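Local structure of biliverdin reductase (Synechocystis sp., 5B3V) at residues V14-V19 with S38-F43; V78-I83 with V101-P106; A93-G98 with K126-E131. The protein probably reduces biliverdin to bilirubin using NADPH, which it holds on a Rossmann domain of the Gfo/Idh/MocA family. All coordinates share one frame; numbering follows the deposited sequence.

Interaction 1 of 3, residues V14-V19 with S38-F43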
loop_
_atom_site.group_PDB
_atom_site.type_symbol
_atom_site.label_atom_id
_atom_site.label_comp_id
_atom_site.label_asym_id
_atom_site.label_seq_id
_atom_site.Cartn_x
_atom_site.Cartn_y
_atom_site.Cartn_z
ATOM N N VAL A 14 -19.467 -12.844 6.904
ATOM C CA VAL A 14 -18.064 -13.143 6.653
ATOM C C VAL A 14 -17.309 -13.056 7.971
ATOM O O VAL A 14 -17.167 -11.973 8.551
ATOM C CB VAL A 14 -17.464 -12.194 5.599
ATOM C CG1 VAL A 14 -16.046 -12.624 5.246
ATOM C CG2 VAL A 14 -18.347 -12.158 4.357
ATOM N N ARG A 15 -16.838 -14.198 8.459
ATOM C CA ARG A 15 -16.132 -14.269 9.730
ATOM C C ARG A 15 -14.655 -13.967 9.500
ATOM O O ARG A 15 -13.988 -14.657 8.720
ATOM C CB ARG A 15 -16.329 -15.643 10.367
ATOM C CG ARG A 15 -17.775 -15.915 10.747
ATOM C CD ARG A 15 -17.994 -17.359 11.154
ATOM N NE ARG A 15 -17.598 -18.291 10.105
ATOM C CZ ARG A 15 -17.578 -19.610 10.253
ATOM N NH1 ARG A 15 -17.937 -20.153 11.409
ATOM N NH2 ARG A 15 -17.208 -20.388 9.246
ATOM N N VAL A 16 -14.149 -12.943 10.183
ATOM C CA VAL A 16 -12.848 -12.354 9.891
ATOM C C VAL A 16 -11.899 -12.599 11.058
ATOM O O VAL A 16 -12.268 -12.397 12.223
ATOM C CB VAL A 16 -12.968 -10.847 9.607
ATOM C CG1 VAL A 16 -11.594 -10.240 9.365
ATOM C CG2 VAL A 16 -13.886 -10.599 8.419
ATOM N N GLY A 17 -10.684 -13.030 10.740
ATOM C CA GLY A 17 -9.564 -12.961 11.664
ATOM C C GLY A 17 -8.579 -11.926 11.154
ATOM O O GLY A 17 -8.273 -11.880 9.959
ATOM N N ILE A 18 -8.105 -11.080 12.063
ATOM C CA ILE A 18 -7.243 -9.952 11.720
ATOM C C ILE A 18 -5.829 -10.263 12.192
ATOM O O ILE A 18 -5.626 -10.665 13.342
ATOM C CB ILE A 18 -7.762 -8.639 12.333
ATOM C CG1 ILE A 18 -8.937 -8.090 11.513
ATOM C CG2 ILE A 18 -6.647 -7.611 12.433
ATOM C CD1 ILE A 18 -9.474 -6.758 12.014
ATOM N N VAL A 19 -4.855 -10.087 11.309
ATOM C CA VAL A 19 -3.459 -10.355 11.632
ATOM C C VAL A 19 -2.769 -9.005 11.784
ATOM O O VAL A 19 -2.491 -8.316 10.795
ATOM C CB VAL A 19 -2.778 -11.229 10.576
ATOM C CG1 VAL A 19 -1.291 -11.323 10.858
ATOM C CG2 VAL A 19 -3.404 -12.617 10.561
ATOM N N SER A 38 -20.437 -8.748 8.281
ATOM C CA SER A 38 -19.159 -9.303 8.697
ATOM C C SER A 38 -19.067 -9.383 10.214
ATOM O O SER A 38 -19.692 -8.602 10.939
ATOM C CB SER A 38 -17.996 -8.475 8.149
ATOM O OG SER A 38 -18.138 -7.116 8.517
ATOM N N GLN A 39 -18.242 -10.322 10.675
ATOM C CA GLN A 39 -18.124 -10.676 12.083
ATOM C C GLN A 39 -16.650 -10.852 12.417
ATOM O O GLN A 39 -16.002 -11.766 11.897
ATOM C CB GLN A 39 -18.914 -11.963 12.367
ATOM C CG GLN A 39 -18.802 -12.519 13.774
ATOM C CD GLN A 39 -19.587 -13.812 13.936
ATOM O OE1 GLN A 39 -20.607 -14.016 13.278
ATOM N NE2 GLN A 39 -19.116 -14.689 14.816
ATOM N N LEU A 40 -16.114 -9.973 13.264
ATOM C CA LEU A 40 -14.724 -10.096 13.685
ATOM C C LEU A 40 -14.621 -11.206 14.719
ATOM O O LEU A 40 -15.225 -11.120 15.794
ATOM C CB LEU A 40 -14.190 -8.783 14.253
ATOM C CG LEU A 40 -12.714 -8.861 14.666
ATOM C CD1 LEU A 40 -11.869 -9.434 13.536
ATOM C CD2 LEU A 40 -12.175 -7.507 15.102
ATOM N N VAL A 41 -13.851 -12.240 14.401
ATOM C CA VAL A 41 -13.812 -13.460 15.197
ATOM C C VAL A 41 -12.549 -13.544 16.041
ATOM O O VAL A 41 -12.619 -13.755 17.252
ATOM C CB VAL A 41 -13.955 -14.692 14.277
ATOM C CG1 VAL A 41 -13.813 -15.969 15.080
ATOM C CG2 VAL A 41 -15.292 -14.648 13.572
ATOM N N SER A 42 -11.381 -13.385 15.420
ATOM C CA SER A 42 -10.112 -13.547 16.117
ATOM C C SER A 42 -9.130 -12.489 15.628
ATOM O O SER A 42 -9.415 -11.721 14.702
ATOM C CB SER A 42 -9.554 -14.960 15.925
ATOM O OG SER A 42 -9.426 -15.280 14.549
ATOM N N PHE A 43 -7.964 -12.446 16.267
ATOM C CA PHE A 43 -6.895 -11.540 15.872
ATOM C C PHE A 43 -5.586 -12.049 16.460
ATOM O O PHE A 43 -5.580 -12.794 17.443
ATOM C CB PHE A 43 -7.170 -10.100 16.319
ATOM C CG PHE A 43 -6.769 -9.810 17.738
ATOM C CD1 PHE A 43 -5.538 -9.242 18.023
ATOM C CD2 PHE A 43 -7.627 -10.101 18.784
ATOM C CE1 PHE A 43 -5.173 -8.973 19.326
ATOM C CE2 PHE A 43 -7.268 -9.833 20.089
ATOM C CZ PHE A 43 -6.041 -9.268 20.360
#
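Ile18 and Leu40 meet at about a right angle on the face of the sheet that they share with Val14, Val16, Ser38 and Phe43. Ile18 keeps CG1 anti to its carbonyl carbon (chi1 -78°), which brings this branch to 3.8 Å from Leu40 CD1, and CD1 of Ile18 lies near the same methyl. That methyl of Leu40 also rests against the carbonyl oxygen of Val16, with Val16 CG1 a little further off. At the end of this face the CB atoms of Ile18 and Phe43 stand side by side, while the Phe43 ring turns away to meet the ring of Phe54. Helix 23-34 covers the aliphatic row, placing Phe32 on Val16, Ala29 on Leu40 and Ala25 on Ile18.

The other face is more polar. Val41 CG2 reaches Arg15 CB at 3.5 Å, the two side chains crossing obliquely, and the guanidinium continues to a salt bridge with Asp76. Gly17 has no side chain beside Ser42, whose OG sits 3.7 Å from Gly17 CA.

Between the faces the parallel strands exchange backbone bonds, including Val16 N to Gln39 O at 2.8 Å. After Val16 the register slips by one residue in a beta bulge. Val16 O takes Val41 N at 2.7 Å, nearly straight, and a weak second bond from Ser42 N at 3.5 Å; Ile18 N to Ser42 O, 3.0 Å, resumes the pairing. This is the first beta-alpha-beta unit of the Rossmann domain, with Phe43 touching the NADP-binding Thr21. Its chemistry implies a division of labour: hydrocarbon makes up most of the face under helix 23-34, where the one hydroxyl, Ser38 OG, is satisfied by Phe32 O; backbone bonds fix the strand spacing; and the strands' one charged side chain, Arg15, lies on the opposite face, met by Asp76.

Interaction 2 of 3, residues V78-I83 with V101-P106. With NAP (NADP nicotinamide-adenine-dinucleotide phosphate), chain E.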
loop_
_atom_site.group_PDB
_atom_site.type_symbol
_atom_site.label_atom_id
_atom_site.label_comp_id
_atom_site.label_asym_id
_atom_site.label_seq_id
_atom_site.Cartn_x
_atom_site.Cartn_y
_atom_site.Cartn_z
ATOM N N VAL A 78 -9.012 -13.993 6.128
ATOM C CA VAL A 78 -7.860 -13.504 6.874
ATOM C C VAL A 78 -7.538 -12.103 6.384
ATOM O O VAL A 78 -7.429 -11.872 5.174
ATOM C CB VAL A 78 -6.647 -14.436 6.708
ATOM C CG1 VAL A 78 -5.399 -13.805 7.311
ATOM C CG2 VAL A 78 -6.922 -15.790 7.337
ATOM N N LEU A 79 -7.393 -11.164 7.314
ATOM C CA LEU A 79 -6.979 -9.806 6.991
ATOM C C LEU A 79 -5.564 -9.598 7.502
ATOM O O LEU A 79 -5.326 -9.639 8.713
ATOM C CB LEU A 79 -7.922 -8.766 7.591
ATOM C CG LEU A 79 -7.574 -7.363 7.098
ATOM C CD1 LEU A 79 -8.802 -6.695 6.511
ATOM C CD2 LEU A 79 -6.963 -6.519 8.207
ATOM N N ILE A 80 -4.641 -9.360 6.582
ATOM C CA ILE A 80 -3.220 -9.282 6.888
ATOM C C ILE A 80 -2.845 -7.805 6.915
ATOM O O ILE A 80 -2.717 -7.160 5.871
ATOM C CB ILE A 80 -2.390 -10.071 5.875
ATOM C CG1 ILE A 80 -2.751 -11.554 5.965
ATOM C CG2 ILE A 80 -0.910 -9.864 6.119
ATOM C CD1 ILE A 80 -2.263 -12.378 4.804
ATOM N N ALA A 81 -2.686 -7.265 8.121
ATOM C CA ALA A 81 -2.237 -5.897 8.340
ATOM C C ALA A 81 -1.072 -5.878 9.320
ATOM O O ALA A 81 -1.035 -5.077 10.258
ATOM C CB ALA A 81 -3.380 -5.015 8.838
ATOM N N THR A 82 -0.111 -6.776 9.125
ATOM C CA THR A 82 1.071 -6.882 9.967
ATOM C C THR A 82 2.297 -6.414 9.184
ATOM O O THR A 82 2.182 -5.864 8.083
ATOM C CB THR A 82 1.236 -8.317 10.474
ATOM O OG1 THR A 82 2.415 -8.411 11.283
ATOM C CG2 THR A 82 1.346 -9.283 9.305
ATOM N N ILE A 83 3.482 -6.648 9.755
ATOM C CA ILE A 83 4.709 -6.171 9.130
ATOM C C ILE A 83 4.870 -6.797 7.747
ATOM O O ILE A 83 4.427 -7.925 7.491
ATOM C CB ILE A 83 5.924 -6.470 10.025
ATOM C CG1 ILE A 83 6.114 -7.977 10.180
ATOM C CG2 ILE A 83 5.749 -5.811 11.382
ATOM C CD1 ILE A 83 7.422 -8.364 10.814
ATOM N N VAL A 101 -8.258 -13.857 1.416
ATOM C CA VAL A 101 -7.130 -13.100 1.947
ATOM C C VAL A 101 -7.218 -11.664 1.453
ATOM O O VAL A 101 -7.142 -11.414 0.244
ATOM C CB VAL A 101 -5.778 -13.724 1.560
ATOM C CG1 VAL A 101 -4.636 -12.847 2.046
ATOM C CG2 VAL A 101 -5.651 -15.124 2.141
ATOM N N VAL A 102 -7.376 -10.729 2.386
ATOM C CA VAL A 102 -7.229 -9.302 2.127
ATOM C C VAL A 102 -5.912 -8.848 2.739
ATOM O O VAL A 102 -5.634 -9.131 3.911
ATOM C CB VAL A 102 -8.406 -8.497 2.703
ATOM C CG1 VAL A 102 -8.053 -7.016 2.796
ATOM C CG2 VAL A 102 -9.652 -8.695 1.858
ATOM N N LEU A 103 -5.103 -8.142 1.955
ATOM C CA LEU A 103 -3.810 -7.655 2.409
ATOM C C LEU A 103 -3.736 -6.143 2.278
ATOM O O LEU A 103 -4.267 -5.561 1.327
ATOM C CB LEU A 103 -2.651 -8.278 1.619
ATOM C CG LEU A 103 -2.272 -9.742 1.832
ATOM C CD1 LEU A 103 -2.321 -10.493 0.516
ATOM C CD2 LEU A 103 -0.886 -9.838 2.451
ATOM N N GLU A 104 -3.091 -5.519 3.255
ATOM C CA GLU A 104 -2.562 -4.180 3.082
ATOM C C GLU A 104 -1.271 -4.283 2.281
ATOM O O GLU A 104 -0.480 -5.208 2.487
ATOM C CB GLU A 104 -2.298 -3.540 4.442
ATOM C CG GLU A 104 -3.387 -2.605 4.947
ATOM C CD GLU A 104 -4.728 -3.292 5.122
ATOM O OE1 GLU A 104 -4.887 -4.054 6.098
ATOM O OE2 GLU A 104 -5.627 -3.066 4.286
ATOM N N TYR A 105 -1.063 -3.354 1.354
ATOM C CA TYR A 105 0.106 -3.445 0.478
ATOM C C TYR A 105 1.399 -3.343 1.293
ATOM O O TYR A 105 1.417 -2.707 2.345
ATOM C CB TYR A 105 0.057 -2.373 -0.624
ATOM C CG TYR A 105 0.223 -0.927 -0.186
ATOM C CD1 TYR A 105 1.463 -0.427 0.198
ATOM C CD2 TYR A 105 -0.854 -0.050 -0.214
ATOM C CE1 TYR A 105 1.618 0.889 0.580
ATOM C CE2 TYR A 105 -0.707 1.270 0.160
ATOM C CZ TYR A 105 0.529 1.733 0.557
ATOM O OH TYR A 105 0.676 3.047 0.932
ATOM N N PRO A 106 2.487 -3.971 0.813
ATOM C CA PRO A 106 2.609 -4.725 -0.438
ATOM C C PRO A 106 2.039 -6.135 -0.359
ATOM O O PRO A 106 1.925 -6.700 0.731
ATOM C CB PRO A 106 4.120 -4.773 -0.657
ATOM C CG PRO A 106 4.667 -4.823 0.723
ATOM C CD PRO A 106 3.764 -3.939 1.547
HETATM P PA NAP E . 1.636 -0.482 12.637
HETATM O O1A NAP E . 0.618 0.463 13.140
HETATM O O2A NAP E . 3.022 -0.384 13.137
HETATM O O5B NAP E . 1.099 -1.970 12.960
HETATM C C5B NAP E . 1.846 -3.186 12.858
HETATM C C4B NAP E . 1.277 -4.313 13.763
HETATM O O4B NAP E . 2.725 -4.592 13.763
HETATM C C3B NAP E . 1.193 -4.531 15.305
HETATM O O3B NAP E . 0.597 -5.801 15.590
HETATM C C2B NAP E . 2.667 -4.516 15.544
HETATM O O2B NAP E . 3.146 -4.902 16.867
HETATM C C1B NAP E . 2.910 -5.699 14.603
HETATM N N9A NAP E . 4.347 -5.979 14.591
HETATM C C8A NAP E . 5.300 -5.072 14.781
HETATM N N7A NAP E . 6.470 -5.703 14.749
HETATM C C5A NAP E . 6.239 -7.003 14.568
HETATM C C6A NAP E . 7.079 -8.034 14.467
HETATM N N6A NAP E . 8.373 -7.743 14.561
HETATM N N1A NAP E . 6.647 -9.290 14.283
HETATM C C2A NAP E . 5.270 -9.512 14.193
HETATM N N3A NAP E . 4.407 -8.410 14.302
HETATM C C4A NAP E . 4.918 -7.182 14.510
HETATM O O3 NAP E . 1.721 -0.324 11.026
HETATM P PN NAP E . 0.557 -0.118 9.921
HETATM O O1N NAP E . 0.800 1.164 9.230
HETATM O O2N NAP E . -0.748 -0.378 10.564
HETATM O O5D NAP E . 0.841 -1.307 8.870
HETATM C C5D NAP E . 0.229 -2.578 8.673
HETATM C C4D NAP E . 0.690 -3.098 7.278
HETATM O O4D NAP E . 0.060 -1.793 6.912
HETATM C C3D NAP E . 1.870 -2.783 6.317
HETATM O O3D NAP E . 1.723 -3.544 5.118
HETATM C C2D NAP E . 1.592 -1.350 6.058
HETATM O O2D NAP E . 2.434 -0.859 5.010
HETATM C C1D NAP E . 0.231 -1.617 5.512
HETATM N N1N NAP E . -0.391 -0.334 5.131
HETATM C C2N NAP E . -0.619 0.621 6.121
HETATM C C3N NAP E . -1.202 1.835 5.788
HETATM C C7N NAP E . -1.444 2.775 6.778
HETATM O O7N NAP E . -1.055 2.608 7.930
HETATM N N7N NAP E . -2.081 3.858 6.369
HETATM C C4N NAP E . -1.592 2.100 4.480
HETATM C C5N NAP E . -1.363 1.153 3.490
HETATM C C6N NAP E . -0.770 -0.062 3.811
HETATM P P2B NAP E . 2.955 -4.147 18.258
HETATM O O1X NAP E . 4.280 -4.326 18.865
HETATM O O2X NAP E . 2.596 -2.771 17.887
HETATM O O3X NAP E . 1.864 -4.911 18.906
#
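Ile80 and Leu103 lie side by side and point the same way, with Ile80 CG2 3.7 Å from Leu103 CD2. Leu103 CD2 is equally near Ile80 CD1, which also touches Val101 CG1, so the isoleucine fills the groove between two side chains of the next strand. On the other face Leu79 CD1 meets Val102 CG1 at 3.8 Å. Three straight backbone bonds tie this buried part together; Ile80 N to Val102 O is 2.9 Å long. The pair belongs to the beta-alpha-beta unit of strand 77-80, helix 87-96 and strand 100-104, and Ile90 of the helix covers Ile80.

Toward their C-terminal ends the strands separate, and the cofactor occupies the widening crevice. Contact there is sparse: Glu104 OE1 comes 3.3 Å from Ala81 CB, while OE2 makes a salt bridge to Arg28. Glu104-Tyr105-Pro106, with its cis proline, stands where many relatives carry Glu-Lys-Pro. Tyr105 O lies 2.9 Å from NAP O3D on the ribose. With CG in the crowded position between N and carbonyl carbon (chi1 68°), the Tyr105 ring receives the nicotinamide over one face, NAP C6N lying 3.8 Å above its centre. Without the ring, as with an alanine in its place, the nicotinamide would probably lose this supporting surface, and Ser187 and the bound biliverdin a hydroxyl partner. Ile83 CG2 touches the adenine at NAP C5A, 3.4 Å away.

Interaction 3 of 3, residues A93-G98 with K126-E131. With NAP (NADP nicotinamide-adenine-dinucleotide phosphate), chain E.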
loop_
_atom_site.group_PDB
_atom_site.type_symbol
_atom_site.label_atom_id
_atom_site.label_comp_id
_atom_site.label_asym_id
_atom_site.label_seq_id
_atom_site.Cartn_x
_atom_site.Cartn_y
_atom_site.Cartn_z
ATOM N N ALA A 93 -0.135 -19.411 3.516
ATOM C CA ALA A 93 -0.702 -20.401 4.427
ATOM C C ALA A 93 -2.220 -20.290 4.490
ATOM O O ALA A 93 -2.925 -21.305 4.535
ATOM C CB ALA A 93 -0.093 -20.242 5.822
ATOM N N ALA A 94 -2.742 -19.061 4.468
ATOM C CA ALA A 94 -4.184 -18.870 4.574
ATOM C C ALA A 94 -4.912 -19.303 3.307
ATOM O O ALA A 94 -6.052 -19.778 3.383
ATOM C CB ALA A 94 -4.497 -17.408 4.897
ATOM N N LEU A 95 -4.283 -19.149 2.138
ATOM C CA LEU A 95 -4.911 -19.604 0.902
ATOM C C LEU A 95 -4.944 -21.125 0.827
ATOM O O LEU A 95 -5.941 -21.711 0.386
ATOM C CB LEU A 95 -4.179 -19.015 -0.301
ATOM C CG LEU A 95 -4.399 -17.518 -0.511
ATOM C CD1 LEU A 95 -3.481 -16.976 -1.592
ATOM C CD2 LEU A 95 -5.854 -17.249 -0.851
ATOM N N GLN A 96 -3.858 -21.779 1.249
ATOM C CA GLN A 96 -3.859 -23.234 1.360
ATOM C C GLN A 96 -4.957 -23.712 2.301
ATOM O O GLN A 96 -5.649 -24.695 2.013
ATOM C CB GLN A 96 -2.495 -23.721 1.847
ATOM C CG GLN A 96 -1.363 -23.564 0.845
ATOM C CD GLN A 96 0.007 -23.615 1.503
ATOM O OE1 GLN A 96 0.124 -23.570 2.728
ATOM N NE2 GLN A 96 1.051 -23.709 0.688
ATOM N N ALA A 97 -5.131 -23.026 3.431
ATOM C CA ALA A 97 -6.181 -23.345 4.390
ATOM C C ALA A 97 -7.567 -22.906 3.923
ATOM O O ALA A 97 -8.525 -23.022 4.693
ATOM C CB ALA A 97 -5.866 -22.713 5.749
ATOM N N GLY A 98 -7.691 -22.398 2.699
ATOM C CA GLY A 98 -8.996 -22.132 2.126
ATOM C C GLY A 98 -9.677 -20.868 2.596
ATOM O O GLY A 98 -10.910 -20.816 2.632
ATOM N N LYS A 126 -10.195 -18.536 -4.188
ATOM C CA LYS A 126 -10.385 -17.675 -3.033
ATOM C C LYS A 126 -9.982 -16.246 -3.367
ATOM O O LYS A 126 -9.104 -16.009 -4.202
ATOM C CB LYS A 126 -9.574 -18.175 -1.833
ATOM C CG LYS A 126 -9.790 -19.642 -1.510
ATOM C CD LYS A 126 -11.244 -19.923 -1.177
ATOM C CE LYS A 126 -11.693 -19.152 0.052
ATOM N NZ LYS A 126 -13.078 -19.526 0.450
ATOM N N LEU A 127 -10.635 -15.296 -2.703
ATOM C CA LEU A 127 -10.350 -13.888 -2.941
ATOM C C LEU A 127 -8.947 -13.536 -2.469
ATOM O O LEU A 127 -8.576 -13.811 -1.322
ATOM C CB LEU A 127 -11.368 -13.007 -2.221
ATOM C CG LEU A 127 -11.000 -11.519 -2.237
ATOM C CD1 LEU A 127 -11.059 -10.961 -3.653
ATOM C CD2 LEU A 127 -11.880 -10.714 -1.293
ATOM N N LEU A 128 -8.170 -12.917 -3.353
ATOM C CA LEU A 128 -6.866 -12.358 -3.007
ATOM C C LEU A 128 -6.883 -10.894 -3.429
ATOM O O LEU A 128 -6.704 -10.580 -4.611
ATOM C CB LEU A 128 -5.731 -13.116 -3.682
ATOM C CG LEU A 128 -4.332 -12.550 -3.437
ATOM C CD1 LEU A 128 -4.044 -12.474 -1.949
ATOM C CD2 LEU A 128 -3.284 -13.390 -4.144
ATOM N N HIS A 129 -7.109 -10.005 -2.467
ATOM C CA HIS A 129 -7.209 -8.576 -2.722
ATOM C C HIS A 129 -6.129 -7.840 -1.943
ATOM O O HIS A 129 -5.929 -8.101 -0.752
ATOM C CB HIS A 129 -8.589 -8.045 -2.331
ATOM C CG HIS A 129 -8.659 -6.552 -2.247
ATOM N ND1 HIS A 129 -8.635 -5.741 -3.362
ATOM C CD2 HIS A 129 -8.740 -5.723 -1.179
ATOM C CE1 HIS A 129 -8.706 -4.477 -2.983
ATOM N NE2 HIS A 129 -8.770 -4.439 -1.665
ATOM N N VAL A 130 -5.434 -6.932 -2.620
ATOM C CA VAL A 130 -4.489 -6.022 -1.984
ATOM C C VAL A 130 -5.133 -4.647 -1.906
ATOM O O VAL A 130 -5.611 -4.114 -2.916
ATOM C CB VAL A 130 -3.153 -5.963 -2.743
ATOM C CG1 VAL A 130 -2.210 -4.971 -2.071
ATOM C CG2 VAL A 130 -2.521 -7.342 -2.805
ATOM N N GLU A 131 -5.161 -4.082 -0.705
ATOM C CA GLU A 131 -5.706 -2.747 -0.515
ATOM C C GLU A 131 -4.763 -1.705 -1.105
ATOM O O GLU A 131 -3.540 -1.810 -0.986
ATOM C CB GLU A 131 -5.944 -2.492 0.975
ATOM C CG GLU A 131 -5.946 -1.030 1.411
ATOM C CD GLU A 131 -4.549 -0.478 1.629
ATOM O OE1 GLU A 131 -3.730 -1.168 2.268
ATOM O OE2 GLU A 131 -4.268 0.635 1.144
HETATM P PA NAP E . 1.636 -0.482 12.637
HETATM O O1A NAP E . 0.618 0.463 13.140
HETATM O O2A NAP E . 3.022 -0.384 13.137
HETATM O O5B NAP E . 1.099 -1.970 12.960
HETATM C C5B NAP E . 1.846 -3.186 12.858
HETATM C C4B NAP E . 1.277 -4.313 13.763
HETATM O O4B NAP E . 2.725 -4.592 13.763
HETATM C C3B NAP E . 1.193 -4.531 15.305
HETATM O O3B NAP E . 0.597 -5.801 15.590
HETATM C C2B NAP E . 2.667 -4.516 15.544
HETATM O O2B NAP E . 3.146 -4.902 16.867
HETATM C C1B NAP E . 2.910 -5.699 14.603
HETATM N N9A NAP E . 4.347 -5.979 14.591
HETATM C C8A NAP E . 5.300 -5.072 14.781
HETATM N N7A NAP E . 6.470 -5.703 14.749
HETATM C C5A NAP E . 6.239 -7.003 14.568
HETATM C C6A NAP E . 7.079 -8.034 14.467
HETATM N N6A NAP E . 8.373 -7.743 14.561
HETATM N N1A NAP E . 6.647 -9.290 14.283
HETATM C C2A NAP E . 5.270 -9.512 14.193
HETATM N N3A NAP E . 4.407 -8.410 14.302
HETATM C C4A NAP E . 4.918 -7.182 14.510
HETATM O O3 NAP E . 1.721 -0.324 11.026
HETATM P PN NAP E . 0.557 -0.118 9.921
HETATM O O1N NAP E . 0.800 1.164 9.230
HETATM O O2N NAP E . -0.748 -0.378 10.564
HETATM O O5D NAP E . 0.841 -1.307 8.870
HETATM C C5D NAP E . 0.229 -2.578 8.673
HETATM C C4D NAP E . 0.690 -3.098 7.278
HETATM O O4D NAP E . 0.060 -1.793 6.912
HETATM C C3D NAP E . 1.870 -2.783 6.317
HETATM O O3D NAP E . 1.723 -3.544 5.118
HETATM C C2D NAP E . 1.592 -1.350 6.058
HETATM O O2D NAP E . 2.434 -0.859 5.010
HETATM C C1D NAP E . 0.231 -1.617 5.512
HETATM N N1N NAP E . -0.391 -0.334 5.131
HETATM C C2N NAP E . -0.619 0.621 6.121
HETATM C C3N NAP E . -1.202 1.835 5.788
HETATM C C7N NAP E . -1.444 2.775 6.778
HETATM O O7N NAP E . -1.055 2.608 7.930
HETATM N N7N NAP E . -2.081 3.858 6.369
HETATM C C4N NAP E . -1.592 2.100 4.480
HETATM C C5N NAP E . -1.363 1.153 3.490
HETATM C C6N NAP E . -0.770 -0.062 3.811
HETATM P P2B NAP E . 2.955 -4.147 18.258
HETATM O O1X NAP E . 4.280 -4.326 18.865
HETATM O O2X NAP E . 2.596 -2.771 17.887
HETATM O O3X NAP E . 1.864 -4.911 18.906
HETATM O O HOH W 1 -13.525 -18.881 2.917
#
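The ammonium nitrogen of Lys126 gives a hydrogen bond to a water, NZ to water O 2.6 Å, and that water donates in turn to Gly98 O at 3.3 Å. A water bridge thus spans the gap between the end of helix 87-96 and the approach to strand 128-131. Lys126 NZ is itself 3.3 Å from Gly98 O, and CE lies beside the same oxygen. The lysine reaches this place by curling: chi2 and chi3, both near -60°, bend the chain back over the Gly98 carbonyl instead of letting it run straight outward.

Gly98 closes the helix in a Schellman motif. Its positive phi, 79°, favours glycine, and Gly98 N turns back to Leu95 O at 3.0 Å, one of the motif's two bonds, just after the last regular helical bond, Ala97 N to Ala93 O. The turn presents the Gly98 carbonyl to the lysine, whose positive charge would be expected to suit the partly negative C-terminal end of a helix.

Further in, the contact becomes apolar. Leu95 and Lys126 slide past each other in opposite directions, Leu95 CD2 resting 4.0 Å from Lys126 CB. The second methyl, Leu95 CD1, approaches Leu128 CD2 more loosely at 4.4 Å. At the far end of the strand Glu131 serves a different surface: its OE1 is 3.5 Å from NAP C6N of the nicotinamide, while OE2 accepts a hydrogen bond from the amide of Ile133.

Strand 128-131 borders the parallel sheet beside strand 100-104. Leu95 enters the layer between sheet and helices, touching Val101 of that neighbouring strand and Leu120 and Ala121 of helix 111-124, which also packs on Leu128; on its other flank, helix 87-96 meets helix 66-71 through Ala93 and Ala94.

In the fold
All three interactions belong to the six-stranded parallel sheet of the Rossmann domain and its helices. Interaction 1 closes first along the chain; interactions 2 and 3 follow, with their segments alternating, because helix 87-96 leads from strand 77-80 into strand 100-104. Interactions 1 and 2 have centres about 13 Å apart and join where strands 14-19 and 77-80 are neighbours, with probable backbone hydrogen bonds between Leu79 and both Gly17 and Val19. Interactions 2 and 3, about 10 Å apart between centres, meet through strands 100-104 and 128-131. The continuous sheet thereby brings Tyr105 and Glu131 together at the nicotinamide, while interaction 1 lies toward the adenine-binding half.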